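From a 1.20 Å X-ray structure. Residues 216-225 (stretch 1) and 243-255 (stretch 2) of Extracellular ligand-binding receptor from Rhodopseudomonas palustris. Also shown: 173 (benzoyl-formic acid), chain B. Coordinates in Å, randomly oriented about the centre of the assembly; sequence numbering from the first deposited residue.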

# COMPACT_ATOMS: atom_id res chain seq x y z
N ASP A 216 25.57 -11.21 4.35
CA ASP A 216 26.08 -10.03 3.66
C ASP A 216 25.11 -8.86 3.77
O ASP A 216 25.52 -7.69 3.81
CB ASP A 216 26.33 -10.37 2.19
CG ASP A 216 27.28 -11.53 2.01
OD1 ASP A 216 28.38 -11.50 2.61
OD2 ASP A 216 26.93 -12.49 1.29
N ALA A 217 23.82 -9.17 3.83
CA ALA A 217 22.77 -8.16 3.87
C ALA A 217 21.60 -8.75 4.64
O ALA A 217 21.55 -9.96 4.86
CB ALA A 217 22.35 -7.79 2.46
N VAL A 218 20.68 -7.88 5.04
CA VAL A 218 19.46 -8.33 5.69
C VAL A 218 18.25 -7.67 5.03
O VAL A 218 18.27 -6.47 4.76
CB VAL A 218 19.46 -8.03 7.20
CG1 VAL A 218 18.15 -8.47 7.83
CG2 VAL A 218 20.63 -8.74 7.87
N PHE A 219 17.23 -8.48 4.77
CA PHE A 219 15.95 -8.01 4.27
C PHE A 219 14.94 -7.93 5.40
O PHE A 219 14.79 -8.88 6.18
CB PHE A 219 15.41 -8.95 3.19
CG PHE A 219 14.28 -8.35 2.43
CD1 PHE A 219 14.53 -7.60 1.30
CD2 PHE A 219 12.96 -8.47 2.88
CE1 PHE A 219 13.50 -7.01 0.60
CE2 PHE A 219 11.93 -7.86 2.17
CZ PHE A 219 12.21 -7.14 1.03
N ILE A 220 14.24 -6.80 5.48
CA ILE A 220 13.19 -6.60 6.47
C ILE A 220 11.87 -6.37 5.73
O ILE A 220 11.78 -5.47 4.88
CB ILE A 220 13.50 -5.36 7.35
CG1 ILE A 220 14.83 -5.56 8.07
CG2 ILE A 220 12.34 -5.10 8.33
CD1 ILE A 220 15.33 -4.31 8.78
N ALA A 221 10.85 -7.18 6.04
CA ALA A 221 9.52 -7.02 5.45
C ALA A 221 8.56 -6.50 6.51
O ALA A 221 8.00 -7.26 7.31
CB ALA A 221 9.02 -8.33 4.87
N SER A 222 8.37 -5.19 6.51
CA SER A 222 7.64 -4.50 7.56
C SER A 222 6.97 -3.25 6.98
O SER A 222 7.09 -2.97 5.79
CB SER A 222 8.61 -4.14 8.69
OG SER A 222 7.96 -3.54 9.79
N ALA A 223 6.25 -2.51 7.82
CA ALA A 223 5.55 -1.32 7.34
C ALA A 223 5.28 -0.38 8.50
O ALA A 223 5.08 -0.82 9.64
CB ALA A 223 4.25 -1.69 6.67
N GLY A 224 5.23 0.91 8.19
CA GLY A 224 4.97 1.92 9.20
C GLY A 224 6.10 2.06 10.20
O GLY A 224 7.23 1.62 9.96
N THR A 225 5.80 2.69 11.32
CA THR A 225 6.83 2.90 12.32
C THR A 225 7.41 1.61 12.94
O THR A 225 8.56 1.63 13.35
CB THR A 225 6.42 3.94 13.38
OG1 THR A 225 5.12 3.62 13.89
CG2 THR A 225 6.36 5.32 12.75
N ILE A 243 21.07 -3.11 4.38
CA ILE A 243 19.73 -3.47 4.84
C ILE A 243 18.71 -3.01 3.81
O ILE A 243 18.75 -1.88 3.32
CB ILE A 243 19.44 -2.88 6.23
CG1 ILE A 243 20.39 -3.48 7.27
CG2 ILE A 243 17.99 -3.13 6.62
CD1 ILE A 243 20.26 -2.85 8.65
N TYR A 244 17.82 -3.92 3.47
CA TYR A 244 16.76 -3.67 2.50
C TYR A 244 15.42 -3.70 3.20
O TYR A 244 15.22 -4.50 4.12
CB TYR A 244 16.82 -4.72 1.39
CG TYR A 244 18.14 -4.63 0.67
CD1 TYR A 244 18.35 -3.64 -0.27
CD2 TYR A 244 19.19 -5.49 0.99
CE1 TYR A 244 19.57 -3.52 -0.91
CE2 TYR A 244 20.41 -5.38 0.34
CZ TYR A 244 20.59 -4.39 -0.60
OH TYR A 244 21.80 -4.27 -1.23
N GLN A 245 14.52 -2.81 2.80
CA GLN A 245 13.18 -2.76 3.36
C GLN A 245 12.19 -2.88 2.21
O GLN A 245 12.54 -3.35 1.13
CB GLN A 245 12.98 -1.50 4.20
CG GLN A 245 13.82 -1.46 5.48
CD GLN A 245 13.01 -1.66 6.76
OE1 GLN A 245 11.88 -2.14 6.74
NE2 GLN A 245 13.58 -1.26 7.89
N THR A 246 10.95 -2.46 2.46
CA THR A 246 9.86 -2.53 1.50
C THR A 246 9.16 -1.18 1.43
O THR A 246 9.42 -0.29 2.25
CB THR A 246 8.79 -3.55 1.90
OG1 THR A 246 8.10 -3.08 3.08
CG2 THR A 246 9.39 -4.93 2.15
N HIS A 247 8.23 -1.04 0.49
CA HIS A 247 7.48 0.20 0.35
C HIS A 247 6.58 0.52 1.55
O HIS A 247 5.98 1.59 1.60
CB HIS A 247 6.71 0.26 -0.97
CG HIS A 247 5.71 -0.85 -1.16
ND1 HIS A 247 4.91 -0.90 -2.28
CD2 HIS A 247 5.39 -1.93 -0.41
CE1 HIS A 247 4.14 -1.97 -2.21
NE2 HIS A 247 4.41 -2.61 -1.09
N GLY A 248 6.48 -0.41 2.51
CA GLY A 248 5.83 -0.10 3.77
C GLY A 248 6.55 0.98 4.57
O GLY A 248 5.97 1.53 5.50
N VAL A 249 7.80 1.29 4.21
CA VAL A 249 8.56 2.28 4.97
C VAL A 249 8.60 3.65 4.31
O VAL A 249 9.27 4.55 4.82
CB VAL A 249 10.01 1.80 5.27
CG1 VAL A 249 10.01 0.38 5.83
CG2 VAL A 249 10.92 1.92 4.04
N ALA A 250 7.89 3.82 3.20
CA ALA A 250 8.05 4.97 2.32
C ALA A 250 7.40 6.26 2.84
O ALA A 250 6.95 7.10 2.06
CB ALA A 250 7.55 4.63 0.92
N THR A 251 7.39 6.41 4.16
CA THR A 251 6.89 7.60 4.83
C THR A 251 8.03 8.36 5.50
O THR A 251 8.93 7.76 6.09
CB THR A 251 5.81 7.27 5.87
OG1 THR A 251 5.60 8.42 6.69
CG2 THR A 251 6.21 6.09 6.77
N GLU A 252 7.99 9.68 5.42
CA GLU A 252 8.99 10.48 6.11
C GLU A 252 9.01 10.23 7.63
O GLU A 252 10.02 10.50 8.29
CB GLU A 252 8.82 11.97 5.78
CG GLU A 252 9.34 12.35 4.39
CD GLU A 252 8.50 11.81 3.24
OE1 GLU A 252 7.29 11.57 3.42
OE2 GLU A 252 9.08 11.63 2.14
N GLU A 253 7.94 9.68 8.19
CA GLU A 253 7.94 9.32 9.61
C GLU A 253 8.97 8.24 9.91
O GLU A 253 9.56 8.22 11.00
CB GLU A 253 6.57 8.83 10.06
CG GLU A 253 5.47 9.86 9.97
CD GLU A 253 4.15 9.37 10.53
OE1 GLU A 253 4.17 8.70 11.59
OE2 GLU A 253 3.10 9.64 9.92
N PHE A 254 9.19 7.34 8.97
CA PHE A 254 10.18 6.29 9.11
C PHE A 254 11.59 6.88 9.09
O PHE A 254 12.45 6.49 9.88
CB PHE A 254 10.00 5.26 7.98
CG PHE A 254 11.08 4.21 7.92
CD1 PHE A 254 10.97 3.03 8.65
CD2 PHE A 254 12.18 4.38 7.11
CE1 PHE A 254 11.96 2.07 8.58
CE2 PHE A 254 13.17 3.42 7.03
CZ PHE A 254 13.05 2.26 7.77
N ILE A 255 11.82 7.85 8.21
CA ILE A 255 13.11 8.51 8.14
C ILE A 255 13.39 9.26 9.43
O ILE A 255 14.50 9.17 9.99
CB ILE A 255 13.19 9.50 6.94
CG1 ILE A 255 13.11 8.73 5.62
CG2 ILE A 255 14.47 10.34 7.01
CD1 ILE A 255 13.13 9.61 4.38
O1B 173 B . -0.41 -4.26 3.28
C1 173 B . 0.04 -4.03 4.37
O1A 173 B . -0.22 -4.82 5.48
C2 173 B . 1.12 -3.00 4.54
O2 173 B . 1.76 -2.95 5.55
C1G 173 B . 1.30 -2.01 3.44
C2D 173 B . 0.08 -1.35 2.82
C2E 173 B . 0.24 -0.37 1.68
C3 173 B . 1.64 -0.06 1.15
C1E 173 B . 2.87 -0.74 1.80
C1D 173 B . 2.71 -1.72 2.95
O HOH W 1 10.11 -3.37 5.10

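Two neighbouring segments of one chain, 216-225 and 243-255, run side by side as parallel strands and then part into loops that meet again at the ligand; together they bury 704 Å² between them. The second stretch ends in a helix capped by Thr251 OG1, which accepts from Glu253 N (3.1 Å). In the paired region Val218 lies beside Ile243 and Phe219 beside Tyr244, with CA atoms 4.9 and 4.8 Å apart.

Tyr244 has the largest covered area, and its backbone carries two of the three hydrogen bonds between the stretches. Its N donates to Val218 O (2.9 Å) and its O accepts from Ile220 N (2.8 Å), so one residue bonds to the two residues flanking Phe219, the usual pattern of a parallel bridge. CA-H...O contacts reinforce the ladder: Ile243 CA lies 3.3 Å from Val218 O, and Gln245 CA lies 3.4 Å from Ile220 O. The Tyr244 side chain (chi1 m) shares a sheet face with Phe219, whose CD1 rests 3.7 Å from Tyr244 CB; the edge of the tyrosine ring takes up Ala217, with CB 3.8 Å from CE2. The phenylalanine ring, chi1 t, extends along the second stretch, bringing CZ to 3.8 Å from Thr246 CG2.

Ile220 is covered almost as much, and its CB points toward the second stretch. With chi1 m and chi2 t, it places CD1 3.6 Å from Ile243 CG2, an apolar contact, while its CG2 lies 3.4 Å from Gln245 OE1. The CA-to-CB bond of Gln245 points away, but the side chain folds back so that its end comes nearer. Here a water joins the stretches: its oxygen lies 2.7 Å from both Ile220 O and Gln245 OE1, each placed to accept from it, and it accepts from Ser222 N (2.9 Å), serving polar groups where the two backbones begin to separate.

Thr246, chi1 p, points toward stretch 1, with OG1 2.9 Å from Ser222 O and CG2 3.7 Å from Ile220 O. The same OG1 accepts from Gly248 N (3.2 Å), steadying the turn, and Val249 N closes back on Thr246 O (3.0 Å). Beyond it the two backbones have their shortest CA-CA distance in the register, 3.8 Å between Ala223 CA and Gly248 CA. A CB on Gly248 would clash with Ser222 O and Ala223 CB, so the absence of a side chain permits this approach, and Gly224 N donates to Gly248 O (2.9 Å). Gly224 itself has a positive phi, which favours glycine.

Benzoyl-formic acid lies against this junction: its O2 is 3.0 Å from Ala223 CB, its C1D is 3.6 Å from Gly248 CA, and its C1E sits over one face of the His247 ring.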